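Local coordinates for protein putative silent information regulator 2,Putative silent information regulator 2 (Leishmania infantum, PDB 5OL0) that probably removes acetyl groups from lysine side chains of proteins in an NAD-dependent reaction, as a zinc-containing class I sirtuin thought to regulate gene expression, at residues T79-K84 and A153-H158; E94-P99 and E169-T174; E164-E169 and G183-N188; N188-F191 and L196-A199. All coordinates share one frame; numbering follows the deposited sequence.

In the fold
All four contacts build or border the small zinc-bearing part of this sirtuin and its junction with the large domain. Contacts 3 and 4 are buried, though Pro197 in contact 4 is partly exposed; contact 1 sets a buried apolar pair beside an exposed salt bridge, and contact 2 is mostly partly exposed, with Ala170 alone buried. Contacts 1 and 3 meet on one antiparallel sheet, and contacts 2 and 3 share helix 163-171. Chemistry follows place: a salt bridge beside the zinc site in contact 1, a sulfur-tryptophan meeting at a helix end in contact 2, an amide pressed on proline in contact 3, and apolar packing next to the bound peptide in contact 4.

Contact 1: T79-K84 and A153-H158; sequences TLLREK and ACIECH. With ZN (zinc ion), chain E.
The guanidinium of Arg82 and the carboxylate of Glu156 meet edge to edge, their planes only 21° apart. The grip is side-on: NE of Arg82 reaches OE2 of Glu156 at 2.9 Å on the syn lone pair of that oxygen, which lies in the guanidinium plane, while NH2 of Arg82 donates to OE1 of Glu156 at 3.1 Å, this time 26° out of the carboxylate plane. Ile155 CD1 approaches the guanidinium obliquely and packs on the arginine stem, 3.8 Å from Arg82 CG. Deeper in the contact, Leu81 CD2 touches Ile155 CG2 at 3.8 Å, and these two buried side chains also rest on Lys186 of strand 185-187. The segment 153-158 carries the first CxxC pair of the Cys4 zinc site of sirtuins, and Ile155 and Glu156, the two residues between its cysteines, join that site to helix 78-83. SG of Cys154 and SG of Cys157 each bind the zinc ion at 2.3 Å, with Cys178 and Cys181 completing the site. Cys157 turns its SG between its backbone N and carbonyl carbon (chi1 75°), toward the metal, and its backbone N donates to SG of Cys154.

Contact 2: E94-P99 and E169-T174; sequences ELNLWP and EAMSGT
Trp98 and Met171 make the polar part of this contact, a weak hydrogen bond from the indole NE1 of Trp98 to SD of Met171 at 3.7 Å. The N-H is bent away from the sulfur, at 142°. The same pair is a Met-aromatic contact: SD of Met171 lies 4.7 Å from the centroid of the five-membered ring of Trp98, in an oblique position. The methionine chain bends at both chi2 (-68°) and chi3 (-74°), a folded course that presents its sulfur to the indole nitrogen and carries the methyl CE toward Asn96, where OD1 is a distant 4.5 Å away.

Apolar packing is lighter. CB of Ala170 comes obliquely to the six-membered part of the indole, 4.2 Å from CZ2 of Trp98.

Backbone bonds shape the helix end that offers these groups. Thr174 N bonds to Glu169 O at 2.8 Å and Gly173 N to Ala170 O at 3.2 Å, a Schellman motif with Gly173, at positive phi, as its C-prime residue. Glu169 O also accepts from Ser172 N, so that two backbone amides share this one carbonyl.

Arg93, on helix 85-95, donates to Ala170 O. Edge-to-face rings from Tyr167 and Phe149 further enclose Trp98, which follows that helix and packs against the C-terminal end of helix 163-171, near strand 185-187.

Contact 3: E164-E169 and G183-N188; sequences EQNYLE and GIVKPN
Asn166 presses its amide against the ring of Pro187, and this is the tight part of the contact. ND2 of Asn166 sits 3.2 Å from CG and 3.3 Å from CD of Pro187, the two side chains crossing at about a right angle. The asparagine CG is anti to its backbone nitrogen (chi1 -176°), which carries the amide from the helix toward the strand. ND2 is buried here and finds no hydrogen-bond partner in the model. The oxygen is better provided for: OD1 of Asn166 bonds to the hydroxyls of Ser176 and Tyr89, and Tyr89 OH also bonds to the backbone O of Val185, tying the amide indirectly to the strand.

Packing is slacker beside it, where CG1 of Val185 comes no nearer than 4.2 Å to OD1 of Asn166. Toward the more open side of the helix, Gln165 and Glu169 pair one turn apart without touching the strand. NE2 of Gln165 donates to OE2 of Glu169 at 2.6 Å, reaching it from above the carboxylate plane, while OE1 of Glu169 is held by Ser176.

The axes of the helical segment 164-169 and strand 185-187 run at 100° and come within 9.1 Å, so the helix lies across the edge strand of the three-stranded antiparallel sheet. Val185 also lies against Cys154 and Cys178, making this packing part of the zinc-binding module characteristic of sirtuins.

Contact 4: N188-F191 and L196-A199; sequences NVVF and LPDA
Val190 overlaps Leu196 and Pro197 with its two methyls, one for each partner. CG1 of Val190 meets CD1 of Leu196 at 4.2 Å, the two side chains crossing at about a right angle. CG2 of Val190 comes to 4.1 Å from CD of Pro197, on the ring carbon next to the proline nitrogen. CG1 is anti to the backbone nitrogen (chi1 -178°), and this turns one methyl to Leu196 and the other to Pro197. No hydrogen bond joins the two segments; the hold between them is wholly apolar.

The closest pair of CA atoms, those of Val190 and Leu196, is 6.3 Å apart and brings together the two arms of a short loop that leads from strand 185-187 of the zinc-binding part into helix 198-207. In sirtuins this connection runs along the cleft between the small module and the Rossmann-like domain, where the acetylated substrate binds. Here the acetylated p53 peptide borders this loop: the backbone O of Val190 accepts a hydrogen bond from its modified side chain, against which Val189 and Leu196 pack.

Val190 is also backbone-bonded to His146, which probably serves as the proton acceptor, and the side chain of Leu196 lies about 4 Å from that of the histidine. At the start of helix 198-207, OD1 of Asp198 forms a salt bridge with a basic side chain of the bound peptide.

Contact 1: T79-K84 and A153-H158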
loop_
_atom_site.group_PDB
_atom_site.type_symbol
_atom_site.label_atom_id
_atom_site.label_comp_id
_atom_site.label_asym_id
_atom_site.label_seq_id
_atom_site.Cartn_x
_atom_site.Cartn_y
_atom_site.Cartn_z
ATOM N N THR A 79 -19.452 -7.959 5.933
ATOM C CA THR A 79 -20.791 -8.575 5.872
ATOM C C THR A 79 -20.848 -9.860 4.996
ATOM O O THR A 79 -21.422 -10.882 5.419
ATOM C CB THR A 79 -21.911 -7.518 5.547
ATOM O OG1 THR A 79 -23.127 -8.229 5.374
ATOM C CG2 THR A 79 -21.603 -6.649 4.285
ATOM N N LEU A 80 -20.203 -9.856 3.831
ATOM C CA LEU A 80 -20.022 -11.114 3.081
ATOM C C LEU A 80 -19.215 -12.180 3.832
ATOM O O LEU A 80 -19.515 -13.357 3.728
ATOM C CB LEU A 80 -19.385 -10.875 1.740
ATOM C CG LEU A 80 -19.578 -12.033 0.773
ATOM C CD1 LEU A 80 -21.063 -12.238 0.468
ATOM C CD2 LEU A 80 -18.814 -11.756 -0.512
ATOM N N LEU A 81 -18.192 -11.776 4.579
ATOM C CA LEU A 81 -17.466 -12.734 5.436
ATOM C C LEU A 81 -18.344 -13.419 6.486
ATOM O O LEU A 81 -18.276 -14.630 6.665
ATOM C CB LEU A 81 -16.280 -12.054 6.144
ATOM C CG LEU A 81 -15.375 -13.020 6.907
ATOM C CD1 LEU A 81 -14.615 -13.912 5.942
ATOM C CD2 LEU A 81 -14.459 -12.214 7.811
ATOM N N ARG A 82 -19.189 -12.652 7.167
ATOM C CA ARG A 82 -20.119 -13.260 8.139
ATOM C C ARG A 82 -21.132 -14.174 7.451
ATOM O O ARG A 82 -21.562 -15.125 8.014
ATOM C CB ARG A 82 -20.882 -12.219 8.891
ATOM C CG ARG A 82 -20.030 -11.336 9.722
ATOM C CD ARG A 82 -20.801 -10.916 10.915
ATOM N NE ARG A 82 -19.983 -10.212 11.885
ATOM C CZ ARG A 82 -19.708 -8.920 11.862
ATOM N NH1 ARG A 82 -20.154 -8.123 10.896
ATOM N NH2 ARG A 82 -18.968 -8.406 12.846
ATOM N N GLU A 83 -21.495 -13.872 6.225
ATOM C CA GLU A 83 -22.581 -14.582 5.579
ATOM C C GLU A 83 -22.088 -15.832 4.894
ATOM O O GLU A 83 -22.708 -16.890 5.021
ATOM C CB GLU A 83 -23.230 -13.644 4.566
ATOM C CG GLU A 83 -24.634 -14.017 4.137
ATOM C CD GLU A 83 -25.474 -12.806 3.783
ATOM O OE1 GLU A 83 -24.934 -11.676 3.797
ATOM O OE2 GLU A 83 -26.682 -12.985 3.511
ATOM N N LYS A 84 -20.982 -15.690 4.158
ATOM C CA LYS A 84 -20.462 -16.748 3.309
ATOM C C LYS A 84 -18.901 -16.708 3.342
ATOM O O LYS A 84 -18.263 -16.289 2.348
ATOM C CB LYS A 84 -20.951 -16.552 1.878
ATOM C CG LYS A 84 -22.453 -16.613 1.666
ATOM C CD LYS A 84 -22.729 -16.922 0.200
ATOM C CE LYS A 84 -24.148 -16.586 -0.249
ATOM N NZ LYS A 84 -24.164 -16.442 -1.741
ATOM N N ALA A 153 -7.169 -13.149 13.782
ATOM C CA ALA A 153 -8.024 -12.863 14.948
ATOM C C ALA A 153 -9.490 -13.127 14.642
ATOM O O ALA A 153 -9.920 -13.075 13.473
ATOM C CB ALA A 153 -7.836 -11.388 15.408
ATOM N N CYS A 154 -10.259 -13.418 15.690
ATOM C CA CYS A 154 -11.727 -13.487 15.587
ATOM C C CYS A 154 -12.363 -12.151 15.225
ATOM O O CYS A 154 -12.052 -11.130 15.818
ATOM C CB CYS A 154 -12.320 -13.894 16.929
ATOM S SG CYS A 154 -14.125 -14.088 16.888
ATOM N N ILE A 155 -13.244 -12.138 14.247
ATOM C CA ILE A 155 -13.921 -10.887 13.883
ATOM C C ILE A 155 -14.994 -10.471 14.922
ATOM O O ILE A 155 -15.329 -9.310 14.973
ATOM C CB ILE A 155 -14.592 -10.951 12.481
ATOM C CG1 ILE A 155 -15.872 -11.812 12.531
ATOM C CG2 ILE A 155 -13.556 -11.375 11.404
ATOM C CD1 ILE A 155 -16.565 -11.990 11.212
ATOM N N GLU A 156 -15.572 -11.408 15.683
ATOM C CA GLU A 156 -16.600 -11.058 16.688
ATOM C C GLU A 156 -15.944 -10.517 17.978
ATOM O O GLU A 156 -16.207 -9.388 18.363
ATOM C CB GLU A 156 -17.567 -12.244 17.003
ATOM C CG GLU A 156 -18.400 -12.870 15.858
ATOM C CD GLU A 156 -19.011 -11.912 14.811
ATOM O OE1 GLU A 156 -19.140 -10.663 15.003
ATOM O OE2 GLU A 156 -19.406 -12.422 13.737
ATOM N N CYS A 157 -15.087 -11.303 18.636
ATOM C CA CYS A 157 -14.448 -10.885 19.907
ATOM C C CYS A 157 -13.017 -10.374 19.813
ATOM O O CYS A 157 -12.450 -10.016 20.838
ATOM C CB CYS A 157 -14.516 -12.035 20.927
ATOM S SG CYS A 157 -13.374 -13.443 20.672
ATOM N N HIS A 158 -12.414 -10.357 18.620
ATOM C CA HIS A 158 -11.035 -9.855 18.427
ATOM C C HIS A 158 -9.899 -10.643 19.152
ATOM O O HIS A 158 -8.741 -10.204 19.185
ATOM C CB HIS A 158 -10.989 -8.331 18.673
ATOM C CG HIS A 158 -11.952 -7.567 17.803
ATOM N ND1 HIS A 158 -11.796 -7.449 16.436
ATOM C CD2 HIS A 158 -13.115 -6.942 18.097
ATOM C CE1 HIS A 158 -12.807 -6.775 15.927
ATOM N NE2 HIS A 158 -13.621 -6.452 16.916
HETATM ZN ZN ZN E . -14.316 -14.784 19.096
#

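Contact 2: E94-P99 and E169-T174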
loop_
_atom_site.group_PDB
_atom_site.type_symbol
_atom_site.label_atom_id
_atom_site.label_comp_id
_atom_site.label_asym_id
_atom_site.label_seq_id
_atom_site.Cartn_x
_atom_site.Cartn_y
_atom_site.Cartn_z
ATOM N N GLU A 94 -5.826 -18.615 -2.884
ATOM C CA GLU A 94 -5.224 -18.313 -4.177
ATOM C C GLU A 94 -4.249 -17.139 -4.243
ATOM O O GLU A 94 -3.377 -17.128 -5.085
ATOM C CB GLU A 94 -6.342 -18.164 -5.223
ATOM C CG GLU A 94 -7.142 -19.458 -5.334
ATOM C CD GLU A 94 -8.016 -19.495 -6.558
ATOM O OE1 GLU A 94 -8.916 -18.624 -6.678
ATOM O OE2 GLU A 94 -7.795 -20.402 -7.398
ATOM N N LEU A 95 -4.366 -16.175 -3.344
ATOM C CA LEU A 95 -3.529 -14.985 -3.410
ATOM C C LEU A 95 -2.124 -15.193 -2.923
ATOM O O LEU A 95 -1.266 -14.434 -3.314
ATOM C CB LEU A 95 -4.154 -13.861 -2.638
ATOM C CG LEU A 95 -5.356 -13.210 -3.328
ATOM C CD1 LEU A 95 -6.176 -12.517 -2.262
ATOM C CD2 LEU A 95 -4.939 -12.213 -4.389
ATOM N N ASN A 96 -1.908 -16.175 -2.033
ATOM C CA ASN A 96 -0.564 -16.538 -1.554
ATOM C C ASN A 96 0.137 -15.407 -0.808
ATOM O O ASN A 96 1.313 -15.205 -0.968
ATOM C CB ASN A 96 0.302 -17.048 -2.745
ATOM C CG ASN A 96 0.238 -18.536 -2.877
ATOM O OD1 ASN A 96 0.244 -19.247 -1.871
ATOM N ND2 ASN A 96 0.159 -19.023 -4.117
ATOM N N LEU A 97 -0.625 -14.644 -0.026
ATOM C CA LEU A 97 -0.102 -13.450 0.624
ATOM C C LEU A 97 0.570 -13.727 1.959
ATOM O O LEU A 97 0.968 -12.792 2.634
ATOM C CB LEU A 97 -1.233 -12.421 0.824
ATOM C CG LEU A 97 -1.714 -11.896 -0.534
ATOM C CD1 LEU A 97 -2.933 -10.996 -0.379
ATOM C CD2 LEU A 97 -0.635 -11.167 -1.261
ATOM N N TRP A 98 0.671 -15.004 2.335
ATOM C CA TRP A 98 1.306 -15.427 3.595
ATOM C C TRP A 98 2.732 -14.968 3.506
ATOM O O TRP A 98 3.338 -15.133 2.447
ATOM C CB TRP A 98 1.292 -16.980 3.736
ATOM C CG TRP A 98 -0.035 -17.540 3.428
ATOM C CD1 TRP A 98 -0.392 -18.170 2.269
ATOM C CD2 TRP A 98 -1.245 -17.421 4.212
ATOM N NE1 TRP A 98 -1.685 -18.528 2.323
ATOM C CE2 TRP A 98 -2.266 -18.031 3.462
ATOM C CE3 TRP A 98 -1.543 -16.887 5.474
ATOM C CZ2 TRP A 98 -3.590 -18.162 3.935
ATOM C CZ3 TRP A 98 -2.855 -16.998 5.959
ATOM C CH2 TRP A 98 -3.869 -17.626 5.178
ATOM N N PRO A 99 3.279 -14.364 4.586
ATOM C CA PRO A 99 4.669 -13.863 4.463
ATOM C C PRO A 99 5.671 -14.962 4.148
ATOM O O PRO A 99 5.568 -16.089 4.662
ATOM C CB PRO A 99 4.971 -13.248 5.858
ATOM C CG PRO A 99 3.907 -13.766 6.763
ATOM C CD PRO A 99 2.696 -13.971 5.889
ATOM N N GLU A 169 -5.462 -24.350 8.091
ATOM C CA GLU A 169 -6.904 -24.511 7.883
ATOM C C GLU A 169 -7.371 -23.936 6.547
ATOM O O GLU A 169 -8.013 -24.624 5.738
ATOM C CB GLU A 169 -7.671 -23.951 9.063
ATOM C CG GLU A 169 -7.682 -24.922 10.224
ATOM C CD GLU A 169 -8.269 -24.340 11.492
ATOM O OE1 GLU A 169 -8.701 -23.168 11.529
ATOM O OE2 GLU A 169 -8.273 -25.063 12.482
ATOM N N ALA A 170 -6.970 -22.702 6.269
ATOM C CA ALA A 170 -7.375 -22.059 5.043
ATOM C C ALA A 170 -6.937 -22.823 3.847
ATOM O O ALA A 170 -7.753 -23.031 2.938
ATOM C CB ALA A 170 -6.914 -20.605 4.938
ATOM N N MET A 171 -5.662 -23.237 3.818
ATOM C CA MET A 171 -5.113 -23.875 2.625
ATOM C C MET A 171 -5.628 -25.296 2.427
ATOM O O MET A 171 -5.463 -25.875 1.361
ATOM C CB MET A 171 -3.596 -23.884 2.685
ATOM C CG MET A 171 -2.988 -22.506 2.689
ATOM S SD MET A 171 -3.207 -21.647 1.156
ATOM C CE MET A 171 -2.022 -22.513 0.142
ATOM N N SER A 172 -6.233 -25.872 3.439
ATOM C CA SER A 172 -6.786 -27.192 3.260
ATOM C C SER A 172 -8.308 -27.151 3.140
ATOM O O SER A 172 -8.962 -28.174 3.261
ATOM C CB SER A 172 -6.367 -28.045 4.447
ATOM O OG SER A 172 -6.858 -27.519 5.641
ATOM N N GLY A 173 -8.894 -25.981 2.915
ATOM C CA GLY A 173 -10.360 -25.875 2.787
ATOM C C GLY A 173 -11.202 -25.669 4.032
ATOM O O GLY A 173 -12.403 -25.790 3.956
ATOM N N THR A 174 -10.607 -25.340 5.169
ATOM C CA THR A 174 -11.347 -25.109 6.422
ATOM C C THR A 174 -11.385 -23.619 6.848
ATOM O O THR A 174 -10.339 -22.987 7.003
ATOM C CB THR A 174 -10.718 -25.901 7.506
ATOM O OG1 THR A 174 -10.863 -27.276 7.173
ATOM C CG2 THR A 174 -11.380 -25.640 8.876
#

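Contact 3: E164-E169 and G183-N188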
loop_
_atom_site.group_PDB
_atom_site.type_symbol
_atom_site.label_atom_id
_atom_site.label_comp_id
_atom_site.label_asym_id
_atom_site.label_seq_id
_atom_site.Cartn_x
_atom_site.Cartn_y
_atom_site.Cartn_z
ATOM N N GLU A 164 -0.385 -19.638 11.929
ATOM C CA GLU A 164 0.030 -20.924 11.364
ATOM C C GLU A 164 -1.167 -21.870 11.293
ATOM O O GLU A 164 -1.364 -22.496 10.298
ATOM C CB GLU A 164 1.174 -21.466 12.254
ATOM C CG GLU A 164 1.782 -22.794 11.856
ATOM C CD GLU A 164 3.283 -22.885 12.194
ATOM O OE1 GLU A 164 3.746 -22.423 13.279
ATOM O OE2 GLU A 164 4.030 -23.376 11.318
ATOM N N GLN A 165 -1.984 -21.921 12.346
ATOM C CA GLN A 165 -3.223 -22.667 12.318
ATOM C C GLN A 165 -4.161 -22.143 11.245
ATOM O O GLN A 165 -4.738 -22.935 10.487
ATOM C CB GLN A 165 -3.914 -22.679 13.668
ATOM C CG GLN A 165 -5.134 -23.534 13.594
ATOM C CD GLN A 165 -5.937 -23.603 14.832
ATOM O OE1 GLN A 165 -5.535 -23.175 15.934
ATOM N NE2 GLN A 165 -7.107 -24.181 14.673
ATOM N N ASN A 166 -4.286 -20.814 11.159
ATOM C CA ASN A 166 -5.174 -20.208 10.177
ATOM C C ASN A 166 -4.733 -20.529 8.745
ATOM O O ASN A 166 -5.543 -20.789 7.906
ATOM C CB ASN A 166 -5.286 -18.694 10.401
ATOM C CG ASN A 166 -6.277 -18.031 9.462
ATOM O OD1 ASN A 166 -7.416 -18.513 9.221
ATOM N ND2 ASN A 166 -5.850 -16.951 8.903
ATOM N N TYR A 167 -3.438 -20.523 8.507
ATOM C CA TYR A 167 -2.836 -20.873 7.234
ATOM C C TYR A 167 -3.142 -22.340 6.873
ATOM O O TYR A 167 -3.591 -22.628 5.783
ATOM C CB TYR A 167 -1.308 -20.624 7.296
ATOM C CG TYR A 167 -0.545 -21.337 6.179
ATOM C CD1 TYR A 167 -0.455 -20.786 4.915
ATOM C CD2 TYR A 167 0.003 -22.581 6.392
ATOM C CE1 TYR A 167 0.176 -21.465 3.883
ATOM C CE2 TYR A 167 0.642 -23.266 5.376
ATOM C CZ TYR A 167 0.747 -22.697 4.130
ATOM O OH TYR A 167 1.368 -23.416 3.123
ATOM N N LEU A 168 -2.926 -23.240 7.818
ATOM C CA LEU A 168 -3.113 -24.660 7.558
ATOM C C LEU A 168 -4.594 -24.968 7.300
ATOM O O LEU A 168 -4.934 -25.713 6.364
ATOM C CB LEU A 168 -2.593 -25.488 8.736
ATOM C CG LEU A 168 -1.064 -25.541 8.811
ATOM C CD1 LEU A 168 -0.625 -26.311 10.014
ATOM C CD2 LEU A 168 -0.501 -26.154 7.550
ATOM N N GLU A 169 -5.462 -24.350 8.091
ATOM C CA GLU A 169 -6.904 -24.511 7.883
ATOM C C GLU A 169 -7.371 -23.936 6.547
ATOM O O GLU A 169 -8.013 -24.624 5.738
ATOM C CB GLU A 169 -7.671 -23.951 9.063
ATOM C CG GLU A 169 -7.682 -24.922 10.224
ATOM C CD GLU A 169 -8.269 -24.340 11.492
ATOM O OE1 GLU A 169 -8.701 -23.168 11.529
ATOM O OE2 GLU A 169 -8.273 -25.063 12.482
ATOM N N GLY A 183 -16.842 -17.460 16.814
ATOM C CA GLY A 183 -16.782 -16.531 15.705
ATOM C C GLY A 183 -15.841 -16.966 14.572
ATOM O O GLY A 183 -14.967 -17.826 14.728
ATOM N N ILE A 184 -16.076 -16.382 13.420
ATOM C CA ILE A 184 -15.227 -16.567 12.259
ATOM C C ILE A 184 -13.895 -15.832 12.416
ATOM O O ILE A 184 -13.871 -14.633 12.760
ATOM C CB ILE A 184 -15.900 -16.023 10.994
ATOM C CG1 ILE A 184 -17.051 -16.950 10.567
ATOM C CG2 ILE A 184 -14.880 -15.936 9.832
ATOM C CD1 ILE A 184 -18.128 -16.212 9.776
ATOM N N VAL A 185 -12.807 -16.549 12.156
ATOM C CA VAL A 185 -11.440 -15.989 12.227
ATOM C C VAL A 185 -11.019 -15.632 10.805
ATOM O O VAL A 185 -11.410 -16.311 9.785
ATOM C CB VAL A 185 -10.470 -16.962 12.923
ATOM C CG1 VAL A 185 -8.989 -16.634 12.664
ATOM C CG2 VAL A 185 -10.747 -16.951 14.429
ATOM N N LYS A 186 -10.254 -14.546 10.725
ATOM C CA LYS A 186 -9.547 -14.193 9.518
ATOM C C LYS A 186 -8.196 -13.623 9.857
ATOM O O LYS A 186 -7.970 -13.185 11.012
ATOM C CB LYS A 186 -10.364 -13.229 8.653
ATOM C CG LYS A 186 -10.721 -11.913 9.319
ATOM C CD LYS A 186 -11.010 -10.875 8.240
ATOM C CE LYS A 186 -11.471 -9.582 8.887
ATOM N NZ LYS A 186 -10.378 -8.894 9.633
ATOM N N PRO A 187 -7.285 -13.623 8.863
ATOM C CA PRO A 187 -6.063 -12.825 9.004
ATOM C C PRO A 187 -6.406 -11.399 9.275
ATOM O O PRO A 187 -7.539 -10.960 8.925
ATOM C CB PRO A 187 -5.399 -12.961 7.651
ATOM C CG PRO A 187 -5.894 -14.241 7.126
ATOM C CD PRO A 187 -7.331 -14.321 7.567
ATOM N N ASN A 188 -5.492 -10.678 9.895
ATOM C CA ASN A 188 -5.728 -9.293 10.339
ATOM C C ASN A 188 -5.583 -8.358 9.170
ATOM O O ASN A 188 -4.765 -7.450 9.187
ATOM C CB ASN A 188 -4.805 -8.887 11.530
ATOM C CG ASN A 188 -5.212 -9.568 12.853
ATOM O OD1 ASN A 188 -6.280 -10.210 12.933
ATOM N ND2 ASN A 188 -4.356 -9.477 13.882
#

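Contact 4: N188-F191 and L196-A199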
loop_
_atom_site.group_PDB
_atom_site.type_symbol
_atom_site.label_atom_id
_atom_site.label_comp_id
_atom_site.label_asym_id
_atom_site.label_seq_id
_atom_site.Cartn_x
_atom_site.Cartn_y
_atom_site.Cartn_z
ATOM N N ASN A 188 -5.492 -10.678 9.895
ATOM C CA ASN A 188 -5.728 -9.293 10.339
ATOM C C ASN A 188 -5.583 -8.358 9.170
ATOM O O ASN A 188 -4.765 -7.450 9.187
ATOM C CB ASN A 188 -4.805 -8.887 11.530
ATOM C CG ASN A 188 -5.212 -9.568 12.853
ATOM O OD1 ASN A 188 -6.280 -10.210 12.933
ATOM N ND2 ASN A 188 -4.356 -9.477 13.882
ATOM N N VAL A 189 -6.326 -8.639 8.111
ATOM C CA VAL A 189 -6.571 -7.675 7.030
ATOM C C VAL A 189 -7.747 -6.824 7.452
ATOM O O VAL A 189 -8.696 -7.348 7.949
ATOM C CB VAL A 189 -6.893 -8.374 5.714
ATOM C CG1 VAL A 189 -7.254 -7.362 4.641
ATOM C CG2 VAL A 189 -5.666 -9.142 5.272
ATOM N N VAL A 190 -7.662 -5.503 7.286
ATOM C CA VAL A 190 -8.800 -4.628 7.517
ATOM C C VAL A 190 -9.802 -4.822 6.350
ATOM O O VAL A 190 -9.478 -4.613 5.177
ATOM C CB VAL A 190 -8.385 -3.148 7.662
ATOM C CG1 VAL A 190 -9.624 -2.248 7.960
ATOM C CG2 VAL A 190 -7.372 -2.962 8.771
ATOM N N PHE A 191 -11.022 -5.228 6.676
ATOM C CA PHE A 191 -12.063 -5.402 5.660
ATOM C C PHE A 191 -12.888 -4.129 5.570
ATOM O O PHE A 191 -12.940 -3.310 6.534
ATOM C CB PHE A 191 -12.987 -6.571 6.030
ATOM C CG PHE A 191 -12.502 -7.920 5.571
ATOM C CD1 PHE A 191 -11.140 -8.215 5.457
ATOM C CD2 PHE A 191 -13.418 -8.913 5.245
ATOM C CE1 PHE A 191 -10.705 -9.445 5.039
ATOM C CE2 PHE A 191 -12.985 -10.165 4.855
ATOM C CZ PHE A 191 -11.633 -10.432 4.743
ATOM N N LEU A 196 -9.654 0.937 10.942
ATOM C CA LEU A 196 -8.222 0.865 10.576
ATOM C C LEU A 196 -7.392 0.896 11.866
ATOM O O LEU A 196 -7.868 1.379 12.900
ATOM C CB LEU A 196 -7.811 2.041 9.709
ATOM C CG LEU A 196 -8.049 1.837 8.215
ATOM C CD1 LEU A 196 -9.558 1.916 7.875
ATOM C CD2 LEU A 196 -7.256 2.906 7.413
ATOM N N PRO A 197 -6.142 0.442 11.817
ATOM C CA PRO A 197 -5.359 0.563 13.090
ATOM C C PRO A 197 -5.034 1.996 13.489
ATOM O O PRO A 197 -4.994 2.905 12.662
ATOM C CB PRO A 197 -4.082 -0.226 12.772
ATOM C CG PRO A 197 -3.919 -0.069 11.262
ATOM C CD PRO A 197 -5.316 -0.011 10.696
ATOM N N ASP A 198 -4.806 2.190 14.779
ATOM C CA ASP A 198 -4.438 3.465 15.379
ATOM C C ASP A 198 -3.295 4.161 14.691
ATOM O O ASP A 198 -3.263 5.371 14.594
ATOM C CB ASP A 198 -3.923 3.216 16.817
ATOM C CG ASP A 198 -5.029 2.981 17.823
ATOM O OD1 ASP A 198 -6.125 3.549 17.680
ATOM O OD2 ASP A 198 -4.756 2.282 18.829
ATOM N N ALA A 199 -2.301 3.372 14.308
ATOM C CA ALA A 199 -1.152 3.897 13.675
ATOM C C ALA A 199 -1.488 4.602 12.347
ATOM O O ALA A 199 -0.747 5.511 11.924
ATOM C CB ALA A 199 -0.153 2.787 13.445
#